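Local coordinates for protein alpha-ketoglutarate-dependent 2,4-dichlorophenoxyacetate dioxygenase (Bradyrhizobium diazoefficiens, PDB 5BKE) that probably acts as a metal- and 2-oxoglutarate-dependent dioxygenase of the TfdA family, an enzyme type that degrades aryloxyalkanoate herbicides such as 2,4-dichlorophenoxyacetate, at residues L43-Q48 / M56-N61; A149-D152 / T158-E161; D152-E157 / N235-Q240; H247-H252 / R275-A280. All coordinates share one frame; numbering follows the deposited sequence.

Read together, the four contacts illustrate how the chemistry of a contact follows its place in a fold. Interactions 1 and 4 are buried, lie about 12 Å apart between centres and reach the same mixed sheet; interaction 1 is purely aromatic, whereas interaction 4 joins a methionine-tryptophan CH-pi contact to the arginines that hold N-oxalylglycine. Interactions 2 and 3 lie nearer the surface, far from that pair, and share Asp152 and helix 156-162. In interaction 2 a lysine and two waters connect successive helices; interaction 3 rests on a histidine ring, whose NE2 bonds Ala150 O of segment 149-152 and thereby couples the two.

Interaction 1 (L43-Q48 / M56-N61); sequences LVFHDQ and MAFALN
Phe58 turns the edge of its ring toward the face of Phe45, and this T-shaped pair is the whole of the contact between 43-48 and 56-61. The ring planes stand at 78° to one another and the centroids are 5.7 Å apart. Contact is made at the far ends of the rings, where Phe45 CZ lies 4.0 Å from Phe58 CZ, so the rings meet off-centre and bury little surface between them.

The two side chains arrive from opposite directions. On the helix, Phe58 has CG anti to the backbone N (chi1 174°), which sends its ring out from the helix to the strand that carries Phe45. In the same segment as Phe58, Asn61 ND2 donates a nearly straight bond of 2.8 Å to Phe58 O, with the acceptor in the plane of the Asn61 amide. This polar bond lies on the backbone side of Phe58, apart from the aromatic meeting.

The pair illustrates helix-on-sheet packing in a hydrophobic core. Strand 42-45 is flanked in the mixed sheet by 14-17 and 254-258, and Met256 of the latter touches both phenylalanines. The Phe58 ring also meets that of Phe62 edge-to-face. Through Phe45, Met256 and Leu129, Phe58 fits helix 52-59 against strands 42-45, 254-258 and 127-132 at once.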
loop_
_atom_site.group_PDB
_atom_site.type_symbol
_atom_site.label_atom_id
_atom_site.label_comp_id
_atom_site.label_asym_id
_atom_site.label_seq_id
_atom_site.Cartn_x
_atom_site.Cartn_y
_atom_site.Cartn_z
ATOM N N LEU C 43 32.410 -15.675 9.767
ATOM C CA LEU C 43 32.034 -16.829 10.561
ATOM C C LEU C 43 32.983 -17.000 11.737
ATOM O O LEU C 43 34.193 -16.822 11.597
ATOM C CB LEU C 43 31.966 -18.099 9.703
ATOM C CG LEU C 43 30.894 -18.207 8.607
ATOM C CD1 LEU C 43 30.989 -19.573 7.935
ATOM C CD2 LEU C 43 29.470 -17.938 9.120
ATOM N N VAL C 44 32.412 -17.335 12.896
ATOM C CA VAL C 44 33.138 -17.462 14.161
ATOM C C VAL C 44 33.005 -18.908 14.626
ATOM O O VAL C 44 31.898 -19.423 14.755
ATOM C CB VAL C 44 32.571 -16.490 15.234
ATOM C CG1 VAL C 44 33.243 -16.689 16.596
ATOM C CG2 VAL C 44 32.707 -15.040 14.779
ATOM N N PHE C 45 34.138 -19.572 14.834
ATOM C CA PHE C 45 34.162 -20.934 15.358
ATOM C C PHE C 45 34.903 -20.838 16.678
ATOM O O PHE C 45 35.989 -20.262 16.731
ATOM C CB PHE C 45 34.936 -21.893 14.434
ATOM C CG PHE C 45 34.304 -22.124 13.078
ATOM C CD1 PHE C 45 34.409 -21.168 12.055
ATOM C CD2 PHE C 45 33.665 -23.335 12.794
ATOM C CE1 PHE C 45 33.850 -21.399 10.802
ATOM C CE2 PHE C 45 33.103 -23.570 11.539
ATOM C CZ PHE C 45 33.192 -22.597 10.544
ATOM N N HIS C 46 34.331 -21.403 17.735
ATOM C CA HIS C 46 35.017 -21.466 19.032
ATOM C C HIS C 46 35.699 -22.830 19.227
ATOM O O HIS C 46 35.295 -23.820 18.615
ATOM C CB HIS C 46 34.043 -21.155 20.191
ATOM C CG HIS C 46 33.467 -19.771 20.143
ATOM N ND1 HIS C 46 34.240 -18.637 20.264
ATOM C CD2 HIS C 46 32.193 -19.339 19.988
ATOM C CE1 HIS C 46 33.469 -17.566 20.187
ATOM N NE2 HIS C 46 32.221 -17.964 20.024
ATOM N N ASP C 47 36.728 -22.864 20.078
ATOM C CA ASP C 47 37.400 -24.115 20.483
ATOM C C ASP C 47 37.845 -24.954 19.283
ATOM O O ASP C 47 37.429 -26.104 19.111
ATOM C CB ASP C 47 36.510 -24.942 21.437
ATOM C CG ASP C 47 35.958 -24.117 22.588
ATOM O OD1 ASP C 47 36.756 -23.707 23.463
ATOM O OD2 ASP C 47 34.723 -23.876 22.615
ATOM N N GLN C 48 38.671 -24.353 18.434
ATOM C CA GLN C 48 39.224 -25.063 17.287
ATOM C C GLN C 48 40.737 -25.143 17.436
ATOM O O GLN C 48 41.476 -24.351 16.848
ATOM C CB GLN C 48 38.788 -24.417 15.967
ATOM C CG GLN C 48 37.279 -24.374 15.741
ATOM C CD GLN C 48 36.605 -25.738 15.667
ATOM O OE1 GLN C 48 37.215 -26.738 15.293
ATOM N NE2 GLN C 48 35.321 -25.777 16.024
ATOM N N MET C 56 44.906 -25.086 7.105
ATOM C CA MET C 56 45.026 -24.879 5.667
ATOM C C MET C 56 44.156 -25.875 4.900
ATOM O O MET C 56 43.499 -25.499 3.918
ATOM C CB MET C 56 46.498 -24.921 5.223
ATOM C CG MET C 56 46.732 -24.794 3.720
ATOM S SD MET C 56 46.118 -23.250 3.005
ATOM C CE MET C 56 47.340 -22.068 3.583
ATOM N N ALA C 57 44.136 -27.128 5.357
ATOM C CA ALA C 57 43.254 -28.149 4.779
ATOM C C ALA C 57 41.772 -27.722 4.804
ATOM O O ALA C 57 41.032 -27.967 3.839
ATOM C CB ALA C 57 43.447 -29.500 5.466
ATOM N N PHE C 58 41.361 -27.078 5.903
ATOM C CA PHE C 58 40.019 -26.524 6.029
ATOM C C PHE C 58 39.812 -25.453 4.958
ATOM O O PHE C 58 38.838 -25.510 4.218
ATOM C CB PHE C 58 39.768 -25.972 7.453
ATOM C CG PHE C 58 38.434 -25.236 7.616
ATOM C CD1 PHE C 58 37.219 -25.824 7.241
ATOM C CD2 PHE C 58 38.399 -23.963 8.175
ATOM C CE1 PHE C 58 36.011 -25.135 7.395
ATOM C CE2 PHE C 58 37.192 -23.273 8.338
ATOM C CZ PHE C 58 35.999 -23.863 7.948
ATOM N N ALA C 59 40.746 -24.508 4.869
ATOM C CA ALA C 59 40.689 -23.420 3.886
ATOM C C ALA C 59 40.626 -23.910 2.441
ATOM O O ALA C 59 39.956 -23.298 1.617
ATOM C CB ALA C 59 41.860 -22.470 4.071
ATOM N N LEU C 60 41.302 -25.019 2.147
ATOM C CA LEU C 60 41.390 -25.536 0.764
ATOM C C LEU C 60 40.102 -26.138 0.179
ATOM O O LEU C 60 40.012 -26.317 -1.041
ATOM C CB LEU C 60 42.593 -26.488 0.590
ATOM C CG LEU C 60 43.975 -25.814 0.571
ATOM C CD1 LEU C 60 45.095 -26.851 0.702
ATOM C CD2 LEU C 60 44.187 -24.921 -0.659
ATOM N N ASN C 61 39.107 -26.416 1.040
ATOM C CA ASN C 61 37.719 -26.716 0.614
ATOM C C ASN C 61 37.134 -25.631 -0.296
ATOM O O ASN C 61 36.277 -25.920 -1.145
ATOM C CB ASN C 61 36.792 -26.829 1.834
ATOM C CG ASN C 61 36.991 -28.118 2.606
ATOM O OD1 ASN C 61 36.504 -29.178 2.204
ATOM N ND2 ASN C 61 37.714 -28.034 3.719
#

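Interaction 2 (A149-D152 / T158-E161); sequences AAYD and TKAE
Tyr151 and Lys159 bring together two consecutive short helices, 147-152 and 156-162, joined by a short loop. Their CA atoms are 7.9 Å apart, and the gap is spanned by side chains.

Lys159 carries most of the contact. Its CG stands anti to the carbonyl carbon (chi1 -72°), and from there the chain is fully extended, which carries the ammonium group across to the C-terminal end of the first helix. On the way its methylenes pass obliquely along the end of the tyrosine ring: CG lies 3.7 Å from Tyr151 OH, while CD and CE run beside CZ and CE2. Tyr151 has CG anti to the backbone N (chi1 -180°), a setting that swings the ring toward the second helix although its CA-CB bond is not aimed there.

Lys159 CE passes 3.2 Å from Tyr151 O just before the tip is reached. There, Lys159 NZ donates a 3.0 Å hydrogen bond to Asp152 O, approaching from above the carbonyl plane by 40° and not along a lone pair. A positive charge at this helix end is consistent with a favourable interaction with the helix dipole. The carboxylate of Asp152 is engaged mainly elsewhere, in a salt bridge from OD2 to Arg207.

Water completes both ends of the contact. One molecule accepts a bond from Lys159 NZ and donates one to Asp152 OD1. The other lies in the plane of the tyrosine ring, accepting from Tyr151 OH at 2.6 Å and donating to Lys159 O at 2.7 Å.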
loop_
_atom_site.group_PDB
_atom_site.type_symbol
_atom_site.label_atom_id
_atom_site.label_comp_id
_atom_site.label_asym_id
_atom_site.label_seq_id
_atom_site.Cartn_x
_atom_site.Cartn_y
_atom_site.Cartn_z
ATOM N N ALA C 149 25.805 -3.819 3.637
ATOM C CA ALA C 149 24.985 -2.953 4.492
ATOM C C ALA C 149 25.391 -1.485 4.356
ATOM O O ALA C 149 24.529 -0.625 4.161
ATOM C CB ALA C 149 25.075 -3.400 5.941
ATOM N N ALA C 150 26.698 -1.215 4.419
ATOM C CA ALA C 150 27.237 0.133 4.226
ATOM C C ALA C 150 26.834 0.703 2.867
ATOM O O ALA C 150 26.322 1.820 2.813
ATOM C CB ALA C 150 28.751 0.155 4.393
ATOM N N TYR C 151 27.035 -0.068 1.789
ATOM C CA TYR C 151 26.594 0.356 0.448
ATOM C C TYR C 151 25.084 0.698 0.392
ATOM O O TYR C 151 24.710 1.751 -0.120
ATOM C CB TYR C 151 26.947 -0.667 -0.647
ATOM C CG TYR C 151 26.489 -0.207 -2.014
ATOM C CD1 TYR C 151 27.303 0.613 -2.805
ATOM C CD2 TYR C 151 25.215 -0.555 -2.504
ATOM C CE1 TYR C 151 26.873 1.061 -4.050
ATOM C CE2 TYR C 151 24.773 -0.108 -3.747
ATOM C CZ TYR C 151 25.606 0.696 -4.512
ATOM O OH TYR C 151 25.183 1.135 -5.740
ATOM N N ASP C 152 24.247 -0.191 0.918
ATOM C CA ASP C 152 22.794 -0.045 0.835
ATOM C C ASP C 152 22.261 1.238 1.465
ATOM O O ASP C 152 21.285 1.805 0.974
ATOM C CB ASP C 152 22.096 -1.255 1.448
ATOM C CG ASP C 152 22.282 -2.516 0.628
ATOM O OD1 ASP C 152 22.547 -2.437 -0.600
ATOM O OD2 ASP C 152 22.155 -3.602 1.229
ATOM N N THR C 158 24.918 9.606 -4.146
ATOM C CA THR C 158 26.197 8.976 -3.797
ATOM C C THR C 158 26.409 7.694 -4.617
ATOM O O THR C 158 27.449 7.540 -5.270
ATOM C CB THR C 158 26.309 8.696 -2.274
ATOM O OG1 THR C 158 26.026 9.896 -1.544
ATOM C CG2 THR C 158 27.716 8.218 -1.893
ATOM N N LYS C 159 25.406 6.811 -4.604
ATOM C CA LYS C 159 25.428 5.568 -5.382
ATOM C C LYS C 159 25.691 5.804 -6.871
ATOM O O LYS C 159 26.471 5.067 -7.488
ATOM C CB LYS C 159 24.133 4.772 -5.187
ATOM C CG LYS C 159 24.014 4.117 -3.828
ATOM C CD LYS C 159 22.766 3.265 -3.737
ATOM C CE LYS C 159 22.589 2.814 -2.300
ATOM N NZ LYS C 159 21.273 2.197 -2.002
ATOM N N ALA C 160 25.056 6.836 -7.431
ATOM C CA ALA C 160 25.236 7.202 -8.839
ATOM C C ALA C 160 26.625 7.802 -9.100
ATOM O O ALA C 160 27.208 7.551 -10.153
ATOM C CB ALA C 160 24.133 8.152 -9.303
ATOM N N GLU C 161 27.131 8.583 -8.138
ATOM C CA GLU C 161 28.462 9.200 -8.207
ATOM C C GLU C 161 29.580 8.143 -8.217
ATOM O O GLU C 161 30.494 8.209 -9.045
ATOM C CB GLU C 161 28.658 10.204 -7.050
ATOM C CG GLU C 161 30.066 10.805 -6.915
ATOM C CD GLU C 161 30.304 11.584 -5.617
ATOM O OE1 GLU C 161 29.523 11.444 -4.638
ATOM O OE2 GLU C 161 31.299 12.346 -5.571
HETATM O O HOH W 1 27.002 2.446 -7.052
HETATM O O HOH W 2 21.353 -0.559 -2.470
#

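Interaction 3 (D152-E157 / N235-Q240); sequences DALDDE and NEHATQ
His237 lays one face of its imidazole under a methyl of Leu154 and turns an edge to Ala153, so a single ring brings the last turn of helix 224-238 against the link between helices 147-152 and 156-162. Its CA-CB bond points toward that link, and CG is anti to the backbone N (chi1 167°), which carries the ring outward to it. Beyond CB, the first ring atom to meet a partner is CG, with Leu154 CD2 at 4.0 Å. Further out, CD2 of His237 comes to 3.6 Å from Leu154 CD2, the methyl sitting over the ring but displaced toward its rim. This is a CH-pi contact, with the methyl 3.8 Å from the ring centroid and 21° off the normal. CE1 takes the other direction: Ala153 CB approaches it at 3.8 Å, close to the ring plane. NE2 at the tip is touched by both residues, and it is also hydrogen-bonded to Ala150 O of helix 147-152.

The helix end behind the ring has its own polar bonds. Gln240 NE2 reaches back to His237 O at 2.9 Å, in the carbonyl plane and on a lone pair, while Thr239 OG1 bonds Asn235 O at 2.7 Å.

Across the two segments the chemistry is thus apolar, with methyl groups at a face and an edge of a polar ring. A carbonyl oxygen such as Ala150 O can only accept, so NE2 carries the hydrogen; the bond limits the ring's rotation and steadies the plane against which Leu154 and Ala153 pack.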
loop_
_atom_site.group_PDB
_atom_site.type_symbol
_atom_site.label_atom_id
_atom_site.label_comp_id
_atom_site.label_asym_id
_atom_site.label_seq_id
_atom_site.Cartn_x
_atom_site.Cartn_y
_atom_site.Cartn_z
ATOM N N ASP C 152 24.247 -0.191 0.918
ATOM C CA ASP C 152 22.794 -0.045 0.835
ATOM C C ASP C 152 22.261 1.238 1.465
ATOM O O ASP C 152 21.285 1.805 0.974
ATOM C CB ASP C 152 22.096 -1.255 1.448
ATOM C CG ASP C 152 22.282 -2.516 0.628
ATOM O OD1 ASP C 152 22.547 -2.437 -0.600
ATOM O OD2 ASP C 152 22.155 -3.602 1.229
ATOM N N ALA C 153 22.931 1.677 2.532
ATOM C CA ALA C 153 22.550 2.829 3.342
ATOM C C ALA C 153 22.896 4.168 2.704
ATOM O O ALA C 153 22.509 5.214 3.220
ATOM C CB ALA C 153 23.185 2.726 4.725
ATOM N N LEU C 154 23.642 4.145 1.604
ATOM C CA LEU C 154 23.997 5.375 0.893
ATOM C C LEU C 154 22.774 5.909 0.139
ATOM O O LEU C 154 21.861 5.144 -0.183
ATOM C CB LEU C 154 25.171 5.138 -0.073
ATOM C CG LEU C 154 26.574 4.770 0.435
ATOM C CD1 LEU C 154 27.454 4.338 -0.733
ATOM C CD2 LEU C 154 27.245 5.911 1.202
ATOM N N ASP C 155 22.751 7.214 -0.125
ATOM C CA ASP C 155 21.675 7.809 -0.928
ATOM C C ASP C 155 21.945 7.635 -2.424
ATOM O O ASP C 155 23.075 7.318 -2.820
ATOM C CB ASP C 155 21.451 9.284 -0.565
ATOM C CG ASP C 155 22.690 10.138 -0.763
ATOM O OD1 ASP C 155 23.154 10.304 -1.916
ATOM O OD2 ASP C 155 23.195 10.664 0.248
ATOM N N ASP C 156 20.904 7.854 -3.233
ATOM C CA ASP C 156 20.937 7.680 -4.695
ATOM C C ASP C 156 22.054 8.453 -5.388
ATOM O O ASP C 156 22.730 7.908 -6.258
ATOM C CB ASP C 156 19.586 8.073 -5.317
ATOM C CG ASP C 156 18.418 7.292 -4.732
ATOM O OD1 ASP C 156 18.388 6.049 -4.886
ATOM O OD2 ASP C 156 17.527 7.925 -4.119
ATOM N N GLU C 157 22.232 9.713 -4.989
ATOM C CA GLU C 157 23.225 10.618 -5.573
ATOM C C GLU C 157 24.645 10.098 -5.358
ATOM O O GLU C 157 25.461 10.143 -6.278
ATOM C CB GLU C 157 23.096 12.046 -5.012
ATOM C CG GLU C 157 21.721 12.690 -5.161
ATOM C CD GLU C 157 20.862 12.568 -3.907
ATOM O OE1 GLU C 157 21.060 13.376 -2.971
ATOM O OE2 GLU C 157 19.983 11.677 -3.856
ATOM N N ASN C 235 34.574 5.672 4.072
ATOM C CA ASN C 235 35.152 4.897 5.178
ATOM C C ASN C 235 34.510 5.220 6.532
ATOM O O ASN C 235 34.214 4.316 7.313
ATOM C CB ASN C 235 36.682 5.050 5.214
ATOM C CG ASN C 235 37.384 4.041 4.314
ATOM O OD1 ASN C 235 37.569 2.894 4.698
ATOM N ND2 ASN C 235 37.769 4.462 3.109
ATOM N N GLU C 236 34.272 6.503 6.794
ATOM C CA GLU C 236 33.591 6.921 8.017
ATOM C C GLU C 236 32.153 6.376 8.057
ATOM O O GLU C 236 31.709 5.886 9.095
ATOM C CB GLU C 236 33.597 8.441 8.145
ATOM C CG GLU C 236 33.167 8.971 9.517
ATOM C CD GLU C 236 32.899 10.469 9.510
ATOM O OE1 GLU C 236 33.548 11.203 8.724
ATOM O OE2 GLU C 236 32.038 10.923 10.295
ATOM N N HIS C 237 31.460 6.453 6.917
ATOM C CA HIS C 237 30.096 5.939 6.765
ATOM C C HIS C 237 30.022 4.432 7.023
ATOM O O HIS C 237 29.136 3.958 7.740
ATOM C CB HIS C 237 29.548 6.268 5.371
ATOM C CG HIS C 237 28.298 5.518 5.029
ATOM N ND1 HIS C 237 27.057 5.890 5.500
ATOM C CD2 HIS C 237 28.104 4.393 4.301
ATOM C CE1 HIS C 237 26.149 5.033 5.065
ATOM N NE2 HIS C 237 26.758 4.113 4.338
ATOM N N ALA C 238 30.970 3.700 6.447
ATOM C CA ALA C 238 30.968 2.239 6.441
ATOM C C ALA C 238 31.434 1.606 7.737
ATOM O O ALA C 238 31.212 0.415 7.946
ATOM C CB ALA C 238 31.817 1.729 5.285
ATOM N N THR C 239 32.095 2.389 8.587
ATOM C CA THR C 239 32.671 1.879 9.847
ATOM C C THR C 239 31.959 2.401 11.109
ATOM O O THR C 239 32.457 2.229 12.235
ATOM C CB THR C 239 34.193 2.132 9.936
ATOM O OG1 THR C 239 34.462 3.540 9.873
ATOM C CG2 THR C 239 34.912 1.420 8.794
ATOM N N GLN C 240 30.794 3.022 10.909
ATOM C CA GLN C 240 29.868 3.351 11.998
ATOM C C GLN C 240 29.501 2.072 12.769
ATOM O O GLN C 240 29.422 0.996 12.163
ATOM C CB GLN C 240 28.587 3.987 11.444
ATOM C CG GLN C 240 28.768 5.358 10.813
ATOM C CD GLN C 240 27.472 5.911 10.258
ATOM O OE1 GLN C 240 26.771 6.651 10.941
ATOM N NE2 GLN C 240 27.135 5.544 9.026
#

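Interaction 4 (H247-H252 / R275-A280); sequences HKWKLH and RDMRRA. With OGA (N-oxalylglycine), chain O.
The connection that follows strand 244-247 passes the extended residues 276-280 without backbone bonding, and side chains make the contact. Trp249 is packed between Met277 CE, 3.4 Å above the centre of its six-membered ring on one face, and His247 CD2 on the opposite face. The methyl makes a CH-pi contact 7° off the normal, with SD, the Met-aromatic part, farther away and oblique; bends at chi2 and chi3 bring the methyl over the indole. Arg275, extended from CG to NE, crosses the indole with its guanidinium plane 80° from the ring, NH2 lying 3.8 Å from Trp249 NE1.

Arg275 pairs with the C5 carboxylate of N-oxalylglycine through two nearly straight bonds, NH1 to O3 at 2.8 Å and NH2 to O4 at 3.0 Å. Arg279, bent at chi3, grips the oxalyl carboxylate from NH1 to O1 at 2.8 Å. In this pocket His115, Asp117 and His264 form the two-histidine-one-carboxylate triad of the enzyme family, here binding manganese.

Trp249 NE1 is hydrogen-bonded to Thr142 OG1, which is also hydrogen-bonded to the ligand. Strand 276-281 lies beside strand 127-132, whose Leu130 and Ala132 touch Trp249, while Ala280 packs on helix 52-59.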
loop_
_atom_site.group_PDB
_atom_site.type_symbol
_atom_site.label_atom_id
_atom_site.label_comp_id
_atom_site.label_asym_id
_atom_site.label_seq_id
_atom_site.Cartn_x
_atom_site.Cartn_y
_atom_site.Cartn_z
ATOM N N HIS C 247 34.977 -8.485 17.575
ATOM C CA HIS C 247 35.364 -9.808 18.057
ATOM C C HIS C 247 36.366 -9.707 19.197
ATOM O O HIS C 247 37.452 -9.126 19.040
ATOM C CB HIS C 247 35.913 -10.722 16.954
ATOM C CG HIS C 247 36.103 -12.136 17.409
ATOM N ND1 HIS C 247 35.050 -13.011 17.571
ATOM C CD2 HIS C 247 37.212 -12.812 17.788
ATOM C CE1 HIS C 247 35.506 -14.175 17.995
ATOM N NE2 HIS C 247 36.815 -14.080 18.141
ATOM N N LYS C 248 35.968 -10.282 20.333
ATOM C CA LYS C 248 36.798 -10.436 21.512
ATOM C C LYS C 248 37.357 -11.858 21.486
ATOM O O LYS C 248 36.604 -12.839 21.486
ATOM C CB LYS C 248 35.956 -10.206 22.765
ATOM C CG LYS C 248 36.743 -9.847 24.010
ATOM C CD LYS C 248 36.024 -10.334 25.272
ATOM C CE LYS C 248 36.359 -9.485 26.495
ATOM N NZ LYS C 248 37.830 -9.383 26.738
ATOM N N TRP C 249 38.683 -11.961 21.454
ATOM C CA TRP C 249 39.358 -13.245 21.211
ATOM C C TRP C 249 39.386 -14.185 22.419
ATOM O O TRP C 249 39.694 -13.772 23.540
ATOM C CB TRP C 249 40.783 -12.994 20.712
ATOM C CG TRP C 249 40.840 -12.477 19.316
ATOM C CD1 TRP C 249 41.044 -11.185 18.927
ATOM C CD2 TRP C 249 40.682 -13.239 18.116
ATOM N NE1 TRP C 249 41.027 -11.095 17.555
ATOM C CE2 TRP C 249 40.814 -12.342 17.033
ATOM C CE3 TRP C 249 40.462 -14.603 17.850
ATOM C CZ2 TRP C 249 40.710 -12.758 15.692
ATOM C CZ3 TRP C 249 40.374 -15.025 16.516
ATOM C CH2 TRP C 249 40.495 -14.101 15.455
ATOM N N LYS C 250 39.057 -15.447 22.173
ATOM C CA LYS C 250 39.329 -16.533 23.112
ATOM C C LYS C 250 40.314 -17.486 22.461
ATOM O O LYS C 250 40.350 -17.605 21.228
ATOM C CB LYS C 250 38.048 -17.290 23.503
ATOM C CG LYS C 250 37.066 -16.500 24.361
ATOM C CD LYS C 250 35.703 -17.191 24.387
ATOM C CE LYS C 250 34.551 -16.197 24.512
ATOM N NZ LYS C 250 34.515 -15.548 25.856
ATOM N N LEU C 251 41.092 -18.169 23.302
ATOM C CA LEU C 251 42.064 -19.169 22.879
ATOM C C LEU C 251 41.453 -20.233 21.972
ATOM O O LEU C 251 40.407 -20.799 22.291
ATOM C CB LEU C 251 42.724 -19.817 24.103
ATOM C CG LEU C 251 43.836 -20.853 23.885
ATOM C CD1 LEU C 251 44.972 -20.287 23.042
ATOM C CD2 LEU C 251 44.355 -21.338 25.228
ATOM N N HIS C 252 42.120 -20.479 20.840
ATOM C CA HIS C 252 41.657 -21.401 19.786
ATOM C C HIS C 252 40.357 -21.017 19.061
ATOM O O HIS C 252 39.709 -21.879 18.466
ATOM C CB HIS C 252 41.591 -22.861 20.276
ATOM C CG HIS C 252 42.846 -23.342 20.937
ATOM N ND1 HIS C 252 42.833 -24.135 22.063
ATOM C CD2 HIS C 252 44.152 -23.135 20.637
ATOM C CE1 HIS C 252 44.074 -24.406 22.423
ATOM N NE2 HIS C 252 44.893 -23.810 21.576
ATOM N N ARG C 275 51.469 -12.355 20.903
ATOM C CA ARG C 275 50.197 -12.442 20.208
ATOM C C ARG C 275 50.431 -13.329 19.004
ATOM O O ARG C 275 50.920 -12.859 17.991
ATOM C CB ARG C 275 49.713 -11.048 19.779
ATOM C CG ARG C 275 48.295 -11.049 19.229
ATOM C CD ARG C 275 47.768 -9.650 19.010
ATOM N NE ARG C 275 46.335 -9.665 18.697
ATOM C CZ ARG C 275 45.820 -9.655 17.466
ATOM N NH1 ARG C 275 46.612 -9.627 16.387
ATOM N NH2 ARG C 275 44.501 -9.677 17.313
ATOM N N ASP C 276 50.115 -14.613 19.136
ATOM C CA ASP C 276 50.349 -15.582 18.072
ATOM C C ASP C 276 49.056 -15.844 17.289
ATOM O O ASP C 276 48.201 -16.649 17.699
ATOM C CB ASP C 276 50.976 -16.873 18.619
ATOM C CG ASP C 276 51.502 -17.795 17.523
ATOM O OD1 ASP C 276 51.267 -17.538 16.319
ATOM O OD2 ASP C 276 52.155 -18.804 17.869
ATOM N N MET C 277 48.940 -15.132 16.167
ATOM C CA MET C 277 47.784 -15.194 15.277
ATOM C C MET C 277 48.271 -15.630 13.895
ATOM O O MET C 277 49.228 -15.053 13.354
ATOM C CB MET C 277 47.074 -13.828 15.190
ATOM C CG MET C 277 46.721 -13.172 16.523
ATOM S SD MET C 277 45.523 -14.090 17.526
ATOM C CE MET C 277 44.010 -13.781 16.610
ATOM N N ARG C 278 47.618 -16.651 13.345
ATOM C CA ARG C 278 48.034 -17.289 12.089
ATOM C C ARG C 278 46.862 -17.374 11.105
ATOM O O ARG C 278 45.761 -17.777 11.477
ATOM C CB ARG C 278 48.606 -18.680 12.364
ATOM C CG ARG C 278 49.628 -18.721 13.490
ATOM C CD ARG C 278 50.262 -20.086 13.644
ATOM N NE ARG C 278 51.156 -20.104 14.794
ATOM C CZ ARG C 278 51.838 -21.164 15.229
ATOM N NH1 ARG C 278 51.749 -22.346 14.620
ATOM N NH2 ARG C 278 52.617 -21.035 16.297
ATOM N N ARG C 279 47.124 -16.997 9.855
ATOM C CA ARG C 279 46.101 -16.851 8.809
ATOM C C ARG C 279 46.311 -17.822 7.637
ATOM O O ARG C 279 47.428 -17.985 7.163
ATOM C CB ARG C 279 46.083 -15.396 8.290
ATOM C CG ARG C 279 44.883 -15.031 7.418
ATOM C CD ARG C 279 44.951 -13.594 6.921
ATOM N NE ARG C 279 45.624 -13.497 5.629
ATOM C CZ ARG C 279 46.083 -12.374 5.067
ATOM N NH1 ARG C 279 45.969 -11.195 5.668
ATOM N NH2 ARG C 279 46.671 -12.436 3.878
ATOM N N ALA C 280 45.241 -18.472 7.192
ATOM C CA ALA C 280 45.229 -19.114 5.875
ATOM C C ALA C 280 44.465 -18.207 4.912
ATOM O O ALA C 280 43.436 -17.612 5.285
ATOM C CB ALA C 280 44.599 -20.494 5.936
HETATM C C1 OGA O . 44.732 -10.451 8.991
HETATM C C2 OGA O . 44.496 -9.365 9.917
HETATM C C4 OGA O . 44.258 -8.719 12.278
HETATM C C5 OGA O . 44.552 -9.408 13.582
HETATM O O1 OGA O . 44.447 -10.250 7.785
HETATM O O2 OGA O . 45.162 -11.537 9.438
HETATM O "O2'" OGA O . 44.426 -8.225 9.468
HETATM O O3 OGA O . 45.701 -9.885 13.728
HETATM N N1 OGA O . 44.332 -9.685 11.193
HETATM O O4 OGA O . 43.644 -9.485 14.442
#